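Local coordinates for protein 3-hydroxyadipyl-CoA dehydrogenase (Escherichia coli, PDB 3MOG) that catalyses the NAD-dependent oxidation of 3-hydroxyadipyl-CoA to 3-oxoadipyl-CoA in the phenylacetate degradation pathway, at residues G437-L442 against L468-Y473; I397-L402 against R458-L463; I323-E328 against P386-W391; G188-R193 against Q413-A418; Y199-R204 against E454-P459. All coordinates share one frame; numbering follows the deposited sequence. Where two conformers were deposited one is given.

Interaction 1 of 5, residues G437-L442 against L468-Y473; sequences GWQRIL and LLESGY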
# COMPACT_ATOMS: atom_id res chain seq x y z
N GLY C 437 21.38 -17.27 15.17
CA GLY C 437 20.62 -18.45 14.84
C GLY C 437 19.44 -18.08 13.95
O GLY C 437 18.58 -17.30 14.35
N TRP C 438 19.41 -18.66 12.75
CA TRP C 438 18.33 -18.43 11.79
C TRP C 438 16.93 -18.86 12.24
O TRP C 438 15.95 -18.16 11.97
CB TRP C 438 18.68 -19.06 10.44
CG TRP C 438 19.97 -18.53 9.86
CD1 TRP C 438 21.14 -19.23 9.68
CD2 TRP C 438 20.23 -17.19 9.40
NE1 TRP C 438 22.10 -18.41 9.14
CE2 TRP C 438 21.58 -17.16 8.94
CE3 TRP C 438 19.47 -16.02 9.32
CZ2 TRP C 438 22.17 -16.01 8.42
CZ3 TRP C 438 20.06 -14.88 8.79
CH2 TRP C 438 21.40 -14.88 8.36
N GLN C 439 16.83 -19.98 12.95
CA GLN C 439 15.55 -20.46 13.44
C GLN C 439 15.02 -19.55 14.52
O GLN C 439 13.81 -19.34 14.63
CB GLN C 439 15.65 -21.88 13.97
CG GLN C 439 15.83 -22.92 12.91
CD GLN C 439 16.26 -24.24 13.49
OE1 GLN C 439 15.44 -25.13 13.68
NE2 GLN C 439 17.54 -24.35 13.82
N ARG C 440 15.94 -19.01 15.31
CA ARG C 440 15.61 -18.07 16.37
C ARG C 440 15.06 -16.75 15.83
O ARG C 440 14.09 -16.22 16.36
CB ARG C 440 16.84 -17.82 17.24
CG ARG C 440 16.55 -17.00 18.48
CD ARG C 440 17.73 -16.94 19.42
NE ARG C 440 17.37 -16.12 20.57
CZ ARG C 440 18.15 -15.94 21.63
NH1 ARG C 440 17.73 -15.16 22.61
NH2 ARG C 440 19.35 -16.52 21.71
N ILE C 441 15.71 -16.21 14.80
CA ILE C 441 15.24 -14.99 14.14
C ILE C 441 13.90 -15.24 13.48
O ILE C 441 12.97 -14.44 13.61
CB ILE C 441 16.27 -14.44 13.11
CG1 ILE C 441 17.59 -14.08 13.79
CG2 ILE C 441 15.69 -13.24 12.33
CD1 ILE C 441 17.44 -13.15 14.98
N LEU C 442 13.79 -16.38 12.80
CA LEU C 442 12.53 -16.79 12.16
C LEU C 442 11.36 -16.86 13.13
O LEU C 442 10.31 -16.30 12.85
CB LEU C 442 12.69 -18.13 11.43
CG LEU C 442 11.43 -18.73 10.84
CD1 LEU C 442 11.00 -17.96 9.58
CD2 LEU C 442 11.60 -20.21 10.57
N LEU C 468 15.51 -23.53 7.62
CA LEU C 468 15.42 -24.93 7.20
C LEU C 468 16.78 -25.61 7.05
O LEU C 468 16.90 -26.78 7.42
CB LEU C 468 14.62 -25.07 5.90
CG LEU C 468 13.11 -25.12 6.11
CD1 LEU C 468 12.35 -24.78 4.84
CD2 LEU C 468 12.68 -26.49 6.64
N LEU C 469 17.78 -24.90 6.52
CA LEU C 469 19.12 -25.47 6.37
C LEU C 469 19.77 -25.67 7.73
O LEU C 469 20.39 -26.71 7.97
CB LEU C 469 20.01 -24.60 5.45
CG LEU C 469 19.68 -24.59 3.95
CD1 LEU C 469 20.17 -23.30 3.27
CD2 LEU C 469 20.25 -25.83 3.24
N GLU C 470 19.58 -24.70 8.63
CA GLU C 470 20.10 -24.75 9.99
C GLU C 470 19.52 -25.90 10.83
O GLU C 470 20.22 -26.48 11.66
CB GLU C 470 19.87 -23.42 10.69
CG GLU C 470 20.71 -23.21 11.95
CD GLU C 470 20.30 -21.96 12.69
OE1 GLU C 470 19.19 -21.95 13.27
OE2 GLU C 470 21.10 -20.99 12.68
N SER C 471 18.25 -26.24 10.60
CA SER C 471 17.66 -27.41 11.24
C SER C 471 18.19 -28.72 10.64
O SER C 471 18.21 -29.75 11.33
CB SER C 471 16.12 -27.36 11.22
OG SER C 471 15.61 -27.53 9.91
N GLY C 472 18.64 -28.68 9.39
CA GLY C 472 19.32 -29.81 8.74
C GLY C 472 20.62 -30.24 9.39
O GLY C 472 20.93 -31.44 9.43
N TYR C 473 21.39 -29.28 9.91
CA TYR C 473 22.63 -29.57 10.65
C TYR C 473 22.37 -29.93 12.12
O TYR C 473 23.25 -30.46 12.80
CB TYR C 473 23.62 -28.39 10.60
CG TYR C 473 23.97 -27.88 9.22
CD1 TYR C 473 24.70 -28.68 8.31
CD2 TYR C 473 23.61 -26.60 8.81
CE1 TYR C 473 25.02 -28.20 7.04
CE2 TYR C 473 23.93 -26.11 7.55
CZ TYR C 473 24.63 -26.92 6.67
OH TYR C 473 24.95 -26.44 5.42
O HOH W 1 18.34 -20.74 15.66
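Helix 438-452 begins at a carboxylate from helix 461-473, which takes its first two amides. The hydrogen bonds converge on Glu470, which leaves its helix with CG anti to the backbone N (chi1 -163°) and runs out extended. Trp438 N donates to Glu470 OE2 at 2.9 Å and Gln439 N to Glu470 OE1 at 3.1 Å; both donors stand above the carboxylate plane. The side-chain amide of Gln439 adds a nearly straight bond, NE2 to Glu470 OE1 at 3.0 Å, directed at the anti lone pair. A water bridges Glu470 OE1 to the amide of Arg440.

Van der Waals contacts are few. Gly437 CA, at the N-cap position, lies 3.4 Å from Glu470 OE2, and Gln439 OE1 rests against Ser471 CB at 3.4 Å. The Trp438 ring passes the Glu470 carboxylate, CD1 nearest OE2, on its way to helix 390-406, where it touches Ile398 and Leu402. Nearby, Leu468 and Ser471 pack on Ile335 of a second subunit.

With two helix-start amides, a side-chain amide and a water gathered round one carboxylate, Glu470 is probably ionised, and its charge would probably be favoured by the positive end of the helix dipole.

Interaction 2 of 5, residues I397-L402 against R458-L463; sequences IINEAL and RPCSLL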
# COMPACT_ATOMS: atom_id res chain seq x y z
N ILE C 397 16.46 -5.74 10.86
CA ILE C 397 17.67 -5.38 10.11
C ILE C 397 18.15 -6.58 9.28
O ILE C 397 18.43 -6.46 8.08
CB ILE C 397 18.81 -4.89 11.06
CG1 ILE C 397 18.50 -3.50 11.62
CG2 ILE C 397 20.15 -4.81 10.34
CD1 ILE C 397 19.40 -3.10 12.79
N ILE C 398 18.23 -7.74 9.93
CA ILE C 398 18.69 -8.99 9.30
C ILE C 398 17.75 -9.48 8.18
O ILE C 398 18.19 -9.93 7.11
CB ILE C 398 18.87 -10.07 10.39
CG1 ILE C 398 20.01 -9.68 11.33
CG2 ILE C 398 19.07 -11.46 9.79
CD1 ILE C 398 20.06 -10.57 12.58
N ASN C 399 16.46 -9.39 8.43
CA ASN C 399 15.41 -9.73 7.46
C ASN C 399 15.54 -8.91 6.17
O ASN C 399 15.51 -9.47 5.06
CB ASN C 399 14.06 -9.46 8.11
CG ASN C 399 12.95 -10.29 7.51
OD1 ASN C 399 13.16 -11.41 7.07
ND2 ASN C 399 11.74 -9.73 7.52
N GLU C 400 15.71 -7.61 6.33
CA GLU C 400 15.98 -6.68 5.23
C GLU C 400 17.29 -6.96 4.47
O GLU C 400 17.32 -6.88 3.24
CB GLU C 400 15.95 -5.23 5.75
CG GLU C 400 15.71 -4.21 4.66
CD GLU C 400 14.45 -4.51 3.87
OE1 GLU C 400 14.57 -4.83 2.67
OE2 GLU C 400 13.36 -4.46 4.47
N ALA C 401 18.36 -7.32 5.19
CA ALA C 401 19.62 -7.74 4.55
C ALA C 401 19.45 -9.02 3.72
O ALA C 401 19.98 -9.13 2.61
CB ALA C 401 20.69 -7.95 5.59
N LEU C 402 18.68 -9.96 4.26
CA LEU C 402 18.38 -11.19 3.58
C LEU C 402 17.54 -10.96 2.33
O LEU C 402 17.75 -11.61 1.31
CB LEU C 402 17.64 -12.13 4.53
CG LEU C 402 18.44 -12.90 5.58
CD1 LEU C 402 17.45 -13.47 6.56
CD2 LEU C 402 19.31 -14.00 4.99
N ARG C 458 6.69 -9.97 8.06
CA ARG C 458 6.90 -11.21 7.32
C ARG C 458 8.38 -11.61 7.30
O ARG C 458 9.26 -10.79 7.00
CB ARG C 458 6.32 -11.14 5.90
CG ARG C 458 7.04 -10.22 4.88
CD ARG C 458 8.08 -10.97 4.04
NE ARG C 458 8.85 -10.07 3.19
CZ ARG C 458 9.92 -9.40 3.59
NH1 ARG C 458 10.33 -9.53 4.84
NH2 ARG C 458 10.57 -8.60 2.76
N PRO C 459 8.68 -12.87 7.67
CA PRO C 459 10.00 -13.44 7.42
C PRO C 459 10.18 -13.54 5.91
O PRO C 459 9.24 -13.97 5.20
CB PRO C 459 9.87 -14.86 7.96
CG PRO C 459 8.73 -14.81 8.91
CD PRO C 459 7.79 -13.82 8.36
N CYS C 460 11.34 -13.13 5.39
CA CYS C 460 11.51 -13.19 3.94
C CYS C 460 11.81 -14.63 3.51
O CYS C 460 12.20 -15.46 4.34
CB CYS C 460 12.55 -12.18 3.42
SG CYS C 460 14.22 -12.66 3.72
N SER C 461 11.64 -14.92 2.23
CA SER C 461 11.74 -16.29 1.74
C SER C 461 13.12 -16.93 2.03
O SER C 461 13.20 -18.11 2.42
CB SER C 461 11.33 -16.35 0.26
OG SER C 461 11.86 -17.49 -0.40
N LEU C 462 14.19 -16.13 1.94
CA LEU C 462 15.56 -16.60 2.26
C LEU C 462 15.78 -16.89 3.75
O LEU C 462 16.60 -17.75 4.11
CB LEU C 462 16.63 -15.63 1.73
CG LEU C 462 18.11 -16.05 1.83
CD1 LEU C 462 18.36 -17.35 1.05
CD2 LEU C 462 19.02 -14.93 1.33
N LEU C 463 15.08 -16.17 4.62
CA LEU C 463 15.12 -16.48 6.04
C LEU C 463 14.54 -17.86 6.30
O LEU C 463 15.19 -18.66 6.98
CB LEU C 463 14.46 -15.40 6.91
CG LEU C 463 14.40 -15.61 8.44
CD1 LEU C 463 15.77 -15.78 9.09
CD2 LEU C 463 13.67 -14.46 9.10
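Leu402 is the main bump on this face of helix 390-406, and the turn that starts helix 461-473 receives it with three side chains. With CG anti to its carbonyl carbon (chi1 -78°), Leu402 splits its branches: CD1 presses on Leu463 CB at 3.6 Å, while CD2 meets Leu462 CD2 at 3.8 Å, the two leucines crossing at about a right angle. At its base, Cys460 SG fits against Leu402 CB at 3.6 Å.

One turn earlier, Asn399 inserts a flat polar tip into the loop before the helix. Its CG lies anti to the backbone N (chi1 -155°), carrying the amide out to the loop. Asn399 OD1 accepts from Cys460 N at 3.0 Å, in the carbonyl plane and on a lone pair, and Asn399 ND2 donates to Arg458 O at 2.7 Å. The guanidinium of Arg458 stands almost perpendicular to this amide; its NH1 lies near ND2, but both are donors and no hydrogen bond joins them.

One side chain thus answers a buried N-H and a buried C=O of the loop. The two bonds together fix the amide's rotation and hold the N-cap residue Cys460 beside the leucine cluster.

Interaction 3 of 5, residues I323-E328 against P386-W391; sequences IETQGE and PGMLIW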
# COMPACT_ATOMS: atom_id res chain seq x y z
N ILE C 323 12.37 -15.29 30.76
CA ILE C 323 12.38 -15.82 29.40
C ILE C 323 12.89 -14.76 28.44
O ILE C 323 12.37 -13.64 28.41
CB ILE C 323 10.98 -16.34 28.97
CG1 ILE C 323 10.47 -17.40 29.97
CG2 ILE C 323 11.02 -16.94 27.56
CD1 ILE C 323 9.04 -17.90 29.73
N GLU C 324 13.96 -15.09 27.72
CA GLU C 324 14.43 -14.27 26.61
C GLU C 324 13.32 -14.15 25.55
O GLU C 324 12.68 -15.14 25.23
CB GLU C 324 15.69 -14.88 26.01
CG GLU C 324 16.92 -14.75 26.91
CD GLU C 324 18.21 -14.98 26.16
OE1 GLU C 324 18.86 -16.02 26.41
OE2 GLU C 324 18.59 -14.13 25.32
N THR C 325 13.08 -12.94 25.05
CA THR C 325 11.93 -12.70 24.14
C THR C 325 12.02 -13.49 22.84
O THR C 325 13.07 -13.53 22.19
CB THR C 325 11.69 -11.19 23.83
OG1 THR C 325 10.49 -11.06 23.06
CG2 THR C 325 12.87 -10.53 23.08
N GLN C 326 10.91 -14.15 22.51
CA GLN C 326 10.65 -14.78 21.22
C GLN C 326 9.51 -14.03 20.51
O GLN C 326 8.99 -14.48 19.48
CB GLN C 326 10.25 -16.25 21.44
CG GLN C 326 11.33 -17.11 22.13
CD GLN C 326 10.82 -18.48 22.58
OE1 GLN C 326 9.82 -18.99 22.08
NE2 GLN C 326 11.54 -19.10 23.52
N GLY C 327 9.10 -12.90 21.08
CA GLY C 327 8.07 -12.07 20.46
C GLY C 327 6.68 -12.24 21.04
O GLY C 327 5.73 -11.61 20.57
N GLU C 328 6.58 -13.10 22.05
CA GLU C 328 5.36 -13.23 22.85
C GLU C 328 5.48 -12.39 24.10
O GLU C 328 6.57 -12.22 24.63
CB GLU C 328 5.11 -14.68 23.21
CG GLU C 328 4.89 -15.59 22.01
CD GLU C 328 4.57 -17.01 22.43
OE1 GLU C 328 3.37 -17.38 22.46
OE2 GLU C 328 5.53 -17.76 22.74
N PRO C 386 5.87 -6.86 22.43
CA PRO C 386 6.29 -8.01 21.64
C PRO C 386 7.67 -7.82 21.00
O PRO C 386 7.91 -6.81 20.35
CB PRO C 386 5.21 -8.10 20.57
CG PRO C 386 3.99 -7.61 21.23
CD PRO C 386 4.47 -6.48 22.14
N GLY C 387 8.58 -8.76 21.25
CA GLY C 387 9.91 -8.69 20.66
C GLY C 387 10.81 -7.65 21.30
O GLY C 387 12.00 -7.59 21.00
N MET C 388 10.23 -6.84 22.19
CA MET C 388 10.92 -5.77 22.92
C MET C 388 11.67 -4.81 21.98
O MET C 388 11.05 -4.27 21.06
CB MET C 388 11.81 -6.34 24.05
CG MET C 388 11.04 -7.23 25.04
SD MET C 388 9.99 -6.30 26.16
CE MET C 388 11.17 -6.15 27.48
N LEU C 389 12.97 -4.62 22.18
CA LEU C 389 13.68 -3.54 21.48
C LEU C 389 14.85 -4.01 20.64
O LEU C 389 14.86 -3.83 19.42
CB LEU C 389 14.16 -2.47 22.48
CG LEU C 389 13.09 -1.69 23.25
CD1 LEU C 389 13.73 -0.66 24.17
CD2 LEU C 389 12.07 -1.01 22.29
N ILE C 390 15.83 -4.59 21.32
CA ILE C 390 17.06 -5.02 20.72
C ILE C 390 16.77 -6.13 19.72
O ILE C 390 17.10 -6.00 18.55
CB ILE C 390 18.04 -5.52 21.81
CG1 ILE C 390 18.56 -4.34 22.65
CG2 ILE C 390 19.19 -6.32 21.21
CD1 ILE C 390 19.22 -4.77 23.99
N TRP C 391 16.10 -7.20 20.19
CA TRP C 391 15.85 -8.37 19.35
C TRP C 391 14.92 -8.05 18.21
O TRP C 391 15.14 -8.51 17.10
CB TRP C 391 15.38 -9.59 20.17
CG TRP C 391 16.57 -10.30 20.76
CD1 TRP C 391 17.22 -9.99 21.93
CD2 TRP C 391 17.31 -11.38 20.17
NE1 TRP C 391 18.29 -10.83 22.12
CE2 TRP C 391 18.37 -11.69 21.05
CE3 TRP C 391 17.16 -12.12 18.99
CZ2 TRP C 391 19.29 -12.71 20.79
CZ3 TRP C 391 18.07 -13.14 18.73
CH2 TRP C 391 19.12 -13.43 19.63
O HOH W 2 8.18 -10.27 23.88
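Two glycine-containing turns meet here almost backbone to backbone: Gly327 CA lies 3.4 Å from Gly387 N, and Gly327 O sits against Pro386 CB at 3.5 Å. Thr325 packs beside them. Its OG1, anti to the backbone N (chi1 -174°), approaches Gly387 CA at 3.4 Å, while CG2 reaches Trp391 CB at 4.0 Å, the two side chains sliding past each other in opposite directions.

In the second shell, Thr325 OG1 accepts from Gly327 N at 3.0 Å, an ST turn that shapes the chain leaving the strand. A water lies 2.6 Å from Thr325 OG1, donates to Glu328 O and accepts from Gly387 N, joining the two segments. An alanine in place of this threonine would probably loosen both the turn and this bridge, since it removes the hydroxyl along with the methyl that touches Trp391 CB.

Farther out, Asp345 receives the amides of Leu389, Ile390 and Trp391 at the start of helix 390-406, and Trp391 NE1 donates to Lys346 O. The contact sits where strand 320-324 ends beside strand 341-345, joining the reduced Rossmann-fold domain to the first helix of the second C-terminal-type helical domain, with helix 438-452 packed alongside.

Interaction 4 of 5, residues G188-R193 against Q413-A418; sequences GFIVNR and QDIDTA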
# COMPACT_ATOMS: atom_id res chain seq x y z
N GLY C 188 17.86 2.86 -2.35
CA GLY C 188 18.57 2.86 -1.07
C GLY C 188 19.89 2.11 -1.11
O GLY C 188 20.56 1.99 -0.09
N PHE C 189 20.26 1.62 -2.29
CA PHE C 189 21.44 0.76 -2.52
C PHE C 189 21.53 -0.40 -1.49
O PHE C 189 20.61 -1.22 -1.42
CB PHE C 189 22.73 1.59 -2.62
CG PHE C 189 22.66 2.73 -3.65
CD1 PHE C 189 21.89 2.61 -4.82
CD2 PHE C 189 23.40 3.89 -3.45
CE1 PHE C 189 21.83 3.64 -5.74
CE2 PHE C 189 23.35 4.93 -4.38
CZ PHE C 189 22.57 4.81 -5.52
N ILE C 190 22.62 -0.47 -0.73
CA ILE C 190 22.68 -1.40 0.42
C ILE C 190 22.41 -0.64 1.71
O ILE C 190 21.42 -0.91 2.41
CB ILE C 190 24.05 -2.10 0.57
CG1 ILE C 190 24.46 -2.84 -0.70
CG2 ILE C 190 24.03 -3.10 1.73
CD1 ILE C 190 25.95 -3.20 -0.65
N VAL C 191 23.28 0.32 2.03
CA VAL C 191 23.28 0.99 3.33
C VAL C 191 21.96 1.71 3.67
O VAL C 191 21.38 1.45 4.71
CB VAL C 191 24.48 1.97 3.49
CG1 VAL C 191 24.43 2.62 4.86
CG2 VAL C 191 25.80 1.24 3.30
N ASN C 192 21.48 2.58 2.79
CA ASN C 192 20.24 3.32 3.07
C ASN C 192 19.01 2.41 3.11
O ASN C 192 18.02 2.75 3.74
CB ASN C 192 20.00 4.42 2.03
CG ASN C 192 20.72 5.72 2.35
OD1 ASN C 192 21.16 5.95 3.47
ND2 ASN C 192 20.83 6.58 1.35
N ARG C 193 19.08 1.27 2.43
CA ARG C 193 17.98 0.31 2.43
C ARG C 193 17.98 -0.56 3.69
O ARG C 193 16.95 -0.68 4.35
CB ARG C 193 18.06 -0.57 1.18
CG ARG C 193 16.96 -1.61 1.07
CD ARG C 193 17.48 -2.83 0.36
NE ARG C 193 16.46 -3.83 0.09
CZ ARG C 193 16.14 -4.27 -1.13
NH1 ARG C 193 16.72 -3.74 -2.19
NH2 ARG C 193 15.20 -5.19 -1.29
N GLN C 413 28.82 -11.02 1.38
CA GLN C 413 29.98 -10.33 1.97
C GLN C 413 29.92 -8.81 1.82
O GLN C 413 30.33 -8.09 2.72
CB GLN C 413 31.33 -10.92 1.50
CG GLN C 413 31.79 -10.59 0.10
CD GLN C 413 33.31 -10.75 -0.08
OE1 GLN C 413 34.10 -10.28 0.73
NE2 GLN C 413 33.70 -11.41 -1.16
N ASP C 414 29.38 -8.32 0.70
CA ASP C 414 29.30 -6.88 0.49
C ASP C 414 28.22 -6.21 1.32
O ASP C 414 28.36 -5.04 1.69
CB ASP C 414 29.12 -6.55 -0.98
CG ASP C 414 30.43 -6.65 -1.76
OD1 ASP C 414 31.50 -6.87 -1.12
OD2 ASP C 414 30.37 -6.49 -2.99
N ILE C 415 27.15 -6.95 1.62
CA ILE C 415 26.11 -6.47 2.52
C ILE C 415 26.67 -6.35 3.95
O ILE C 415 26.47 -5.33 4.60
CB ILE C 415 24.84 -7.37 2.44
CG1 ILE C 415 24.22 -7.28 1.03
CG2 ILE C 415 23.80 -6.97 3.50
CD1 ILE C 415 23.05 -8.23 0.76
N ASP C 416 27.41 -7.36 4.41
CA ASP C 416 28.04 -7.29 5.73
C ASP C 416 29.01 -6.11 5.82
O ASP C 416 28.94 -5.31 6.75
CB ASP C 416 28.75 -8.61 6.09
CG ASP C 416 27.79 -9.72 6.52
OD1 ASP C 416 26.63 -9.42 6.88
OD2 ASP C 416 28.21 -10.90 6.49
N THR C 417 29.90 -6.01 4.84
CA THR C 417 30.91 -4.96 4.82
C THR C 417 30.28 -3.58 4.83
O THR C 417 30.67 -2.73 5.65
CB THR C 417 31.82 -5.11 3.60
OG1 THR C 417 32.49 -6.37 3.69
CG2 THR C 417 32.84 -3.99 3.55
N ALA C 418 29.28 -3.37 3.98
CA ALA C 418 28.58 -2.10 3.92
C ALA C 418 28.00 -1.63 5.25
O ALA C 418 28.10 -0.46 5.60
CB ALA C 418 27.48 -2.15 2.86
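Gln413 O is the best-held polar atom, gripped twice from the next turn of its own helix: by Thr417 N at 3.0 Å and by Thr417 OG1 at 2.9 Å, the hydroxyl coming from above the carbonyl plane. Across the segments the contact is apolar. Ile190, its CG1 anti to the carbonyl carbon (chi1 -55°), spreads over helix 412-422: CG2 rests on Ala418 CB at 3.8 Å and near Ile415 CA at 4.0 Å, and CD1 reaches Asp414 O at 3.8 Å. Val191 CG2 also meets Ala418 CB, at 3.8 Å. An alanine in place of the isoleucine would probably weaken this seam, since the branches that touch Ala418, Ile415 and Asp414 would be gone.

Glu154 OE2 accepts the amides of both Ile190 and Val191, and Asp414 OD2 takes that of Arg182, tying both segments to the large sheet. The contact joins the two C-terminal-type domains of the chain beside the NAD-binding Rossmann domain, a duplicated helical architecture within the 3-hydroxyacyl-CoA dehydrogenase family.

Interaction 5 of 5, residues Y199-R204 against E454-P459; sequences YSEAWR and EERYRP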
# COMPACT_ATOMS: atom_id res chain seq x y z
N TYR C 199 15.92 2.69 12.35
CA TYR C 199 15.19 3.90 12.70
C TYR C 199 13.73 3.63 12.96
O TYR C 199 13.17 4.14 13.93
CB TYR C 199 15.37 4.99 11.64
CG TYR C 199 16.82 5.22 11.32
CD1 TYR C 199 17.32 4.87 10.06
CD2 TYR C 199 17.69 5.74 12.27
CE1 TYR C 199 18.64 5.06 9.75
CE2 TYR C 199 19.04 5.93 11.97
CZ TYR C 199 19.51 5.59 10.70
OH TYR C 199 20.82 5.76 10.37
N SER C 200 13.11 2.82 12.11
CA SER C 200 11.66 2.67 12.13
C SER C 200 11.13 1.81 13.28
O SER C 200 9.99 2.01 13.73
CB SER C 200 11.13 2.19 10.78
OG SER C 200 11.51 0.86 10.53
N GLU C 201 11.93 0.86 13.76
CA GLU C 201 11.51 0.15 14.98
C GLU C 201 11.42 1.07 16.22
O GLU C 201 10.47 0.97 17.01
CB GLU C 201 12.31 -1.13 15.23
CG GLU C 201 11.92 -2.29 14.27
CD GLU C 201 10.44 -2.66 14.33
OE1 GLU C 201 9.85 -2.94 13.27
OE2 GLU C 201 9.86 -2.69 15.43
N ALA C 202 12.38 1.98 16.34
CA ALA C 202 12.38 3.01 17.39
C ALA C 202 11.18 3.97 17.35
O ALA C 202 10.55 4.22 18.38
CB ALA C 202 13.63 3.79 17.31
N TRP C 203 10.87 4.52 16.18
CA TRP C 203 9.66 5.35 16.03
C TRP C 203 8.37 4.63 16.44
O TRP C 203 7.49 5.23 17.08
CB TRP C 203 9.52 5.88 14.61
CG TRP C 203 10.64 6.81 14.21
CD1 TRP C 203 11.53 6.63 13.19
CD2 TRP C 203 10.97 8.07 14.81
NE1 TRP C 203 12.40 7.70 13.12
CE2 TRP C 203 12.08 8.60 14.11
CE3 TRP C 203 10.43 8.81 15.88
CZ2 TRP C 203 12.67 9.82 14.44
CZ3 TRP C 203 11.02 10.04 16.20
CH2 TRP C 203 12.12 10.53 15.48
N ARG C 204 8.26 3.34 16.10
CA ARG C 204 7.10 2.55 16.50
C ARG C 204 7.03 2.36 18.01
O ARG C 204 5.95 2.48 18.60
CB ARG C 204 7.09 1.20 15.80
CG ARG C 204 6.37 1.25 14.47
CD ARG C 204 6.34 -0.11 13.88
NE ARG C 204 5.32 -0.96 14.49
CZ ARG C 204 4.34 -1.53 13.80
NH1 ARG C 204 4.26 -1.33 12.49
NH2 ARG C 204 3.46 -2.31 14.42
N GLU C 454 0.70 -7.87 10.41
CA GLU C 454 1.26 -6.95 9.45
C GLU C 454 2.23 -7.67 8.54
O GLU C 454 3.07 -8.44 9.00
CB GLU C 454 1.99 -5.81 10.16
CG GLU C 454 1.07 -4.81 10.84
CD GLU C 454 1.84 -3.80 11.67
OE1 GLU C 454 2.85 -3.25 11.17
OE2 GLU C 454 1.43 -3.55 12.81
N GLU C 455 2.08 -7.40 7.25
CA GLU C 455 3.01 -7.82 6.21
C GLU C 455 4.42 -7.30 6.51
O GLU C 455 5.39 -7.90 6.12
CB GLU C 455 2.49 -7.29 4.87
CG GLU C 455 3.43 -7.39 3.73
CD GLU C 455 2.75 -7.60 2.40
OE1 GLU C 455 3.48 -7.72 1.39
OE2 GLU C 455 1.50 -7.66 2.36
N ARG C 456 4.53 -6.20 7.23
CA ARG C 456 5.79 -5.64 7.67
C ARG C 456 6.70 -6.65 8.41
O ARG C 456 7.92 -6.63 8.24
CB ARG C 456 5.47 -4.44 8.57
CG ARG C 456 6.66 -3.77 9.17
CD ARG C 456 6.26 -2.66 10.11
NE ARG C 456 7.43 -2.21 10.86
CZ ARG C 456 8.33 -1.36 10.42
NH1 ARG C 456 8.21 -0.82 9.21
NH2 ARG C 456 9.37 -1.04 11.18
N TYR C 457 6.11 -7.53 9.21
CA TYR C 457 6.89 -8.47 10.00
C TYR C 457 7.05 -9.85 9.34
O TYR C 457 7.52 -10.77 9.99
CB TYR C 457 6.38 -8.54 11.46
CG TYR C 457 6.55 -7.21 12.13
CD1 TYR C 457 7.81 -6.78 12.53
CD2 TYR C 457 5.47 -6.34 12.30
CE1 TYR C 457 7.99 -5.53 13.10
CE2 TYR C 457 5.64 -5.10 12.87
CZ TYR C 457 6.90 -4.69 13.26
OH TYR C 457 7.06 -3.45 13.82
N ARG C 458 6.69 -9.97 8.06
CA ARG C 458 6.90 -11.21 7.32
C ARG C 458 8.38 -11.61 7.30
O ARG C 458 9.26 -10.79 7.00
CB ARG C 458 6.32 -11.14 5.90
CG ARG C 458 7.04 -10.22 4.88
CD ARG C 458 8.08 -10.97 4.04
NE ARG C 458 8.85 -10.07 3.19
CZ ARG C 458 9.92 -9.40 3.59
NH1 ARG C 458 10.33 -9.53 4.84
NH2 ARG C 458 10.57 -8.60 2.76
N PRO C 459 8.68 -12.87 7.67
CA PRO C 459 10.00 -13.44 7.42
C PRO C 459 10.18 -13.54 5.91
O PRO C 459 9.24 -13.97 5.20
CB PRO C 459 9.87 -14.86 7.96
CG PRO C 459 8.73 -14.81 8.91
CD PRO C 459 7.79 -13.82 8.36
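The guanidinium of Arg204 carries Tyr457 OH over one face, 3.1 Å above its plane and offset toward the rim, and the Glu454 carboxylate at its edge. There an end-on bidentate salt bridge forms, Arg204 NH1 to Glu454 OE1 at 2.7 Å and Arg204 NH2 to Glu454 OE2 at 2.9 Å, each oxygen using its syn lone pair. This joins helix 196-207 of the first C-terminal-type helical domain to the loop between helices 438-452 and 461-473 of the second.

The Tyr457 ring has Arg456 CG over one face and Glu201 and Arg204 at its edge. Arg456, extended from CG to NE, brings its guanidinium close to that of Arg204, the planes only 14° apart. The like charges, Arg204 NH1 and Arg456 NE at 3.7 Å, are probably offset by Glu454 and Glu201.

Glu201, bent at chi2 (-57°), turns its carboxylate toward the loop. Its OE2 pairs with Arg392, which also donates to Tyr457 OH. Glu201 OE1 accepts from Tyr457 OH on its syn lone pair at 2.9 Å and, in a salt bridge, from Arg456 NH2, which stands above the carboxylate plane. The same Arg456 NH2 sends a nearly straight bond, in the guanidinium plane, to Ser200 OG at 2.9 Å.

How the interactions relate
All five contacts adjoin helix 390-406. Interactions 1 and 2 share helix 461-473 and lie about 13 Å apart between centres, linked by Trp438; interactions 2 and 5 share Arg458 and Pro459. Interaction 3 joins interaction 1 through the salt bridge of Arg440 with Glu324, and interaction 4 joins interaction 2 through a long, weak ion pair of Arg193 with Glu400 and Ile415 packing on Ala401. Along the chain, the spans of interactions 4 and 5 enclose interaction 3, whereas 1 and 2 interleave. Interactions 4 and 5 connect the two C-terminal-type domains, interaction 3 adds the reduced Rossmann domain, and interactions 1, 2 and 5 also reach the second subunit, so the same helices serve domain and subunit contacts.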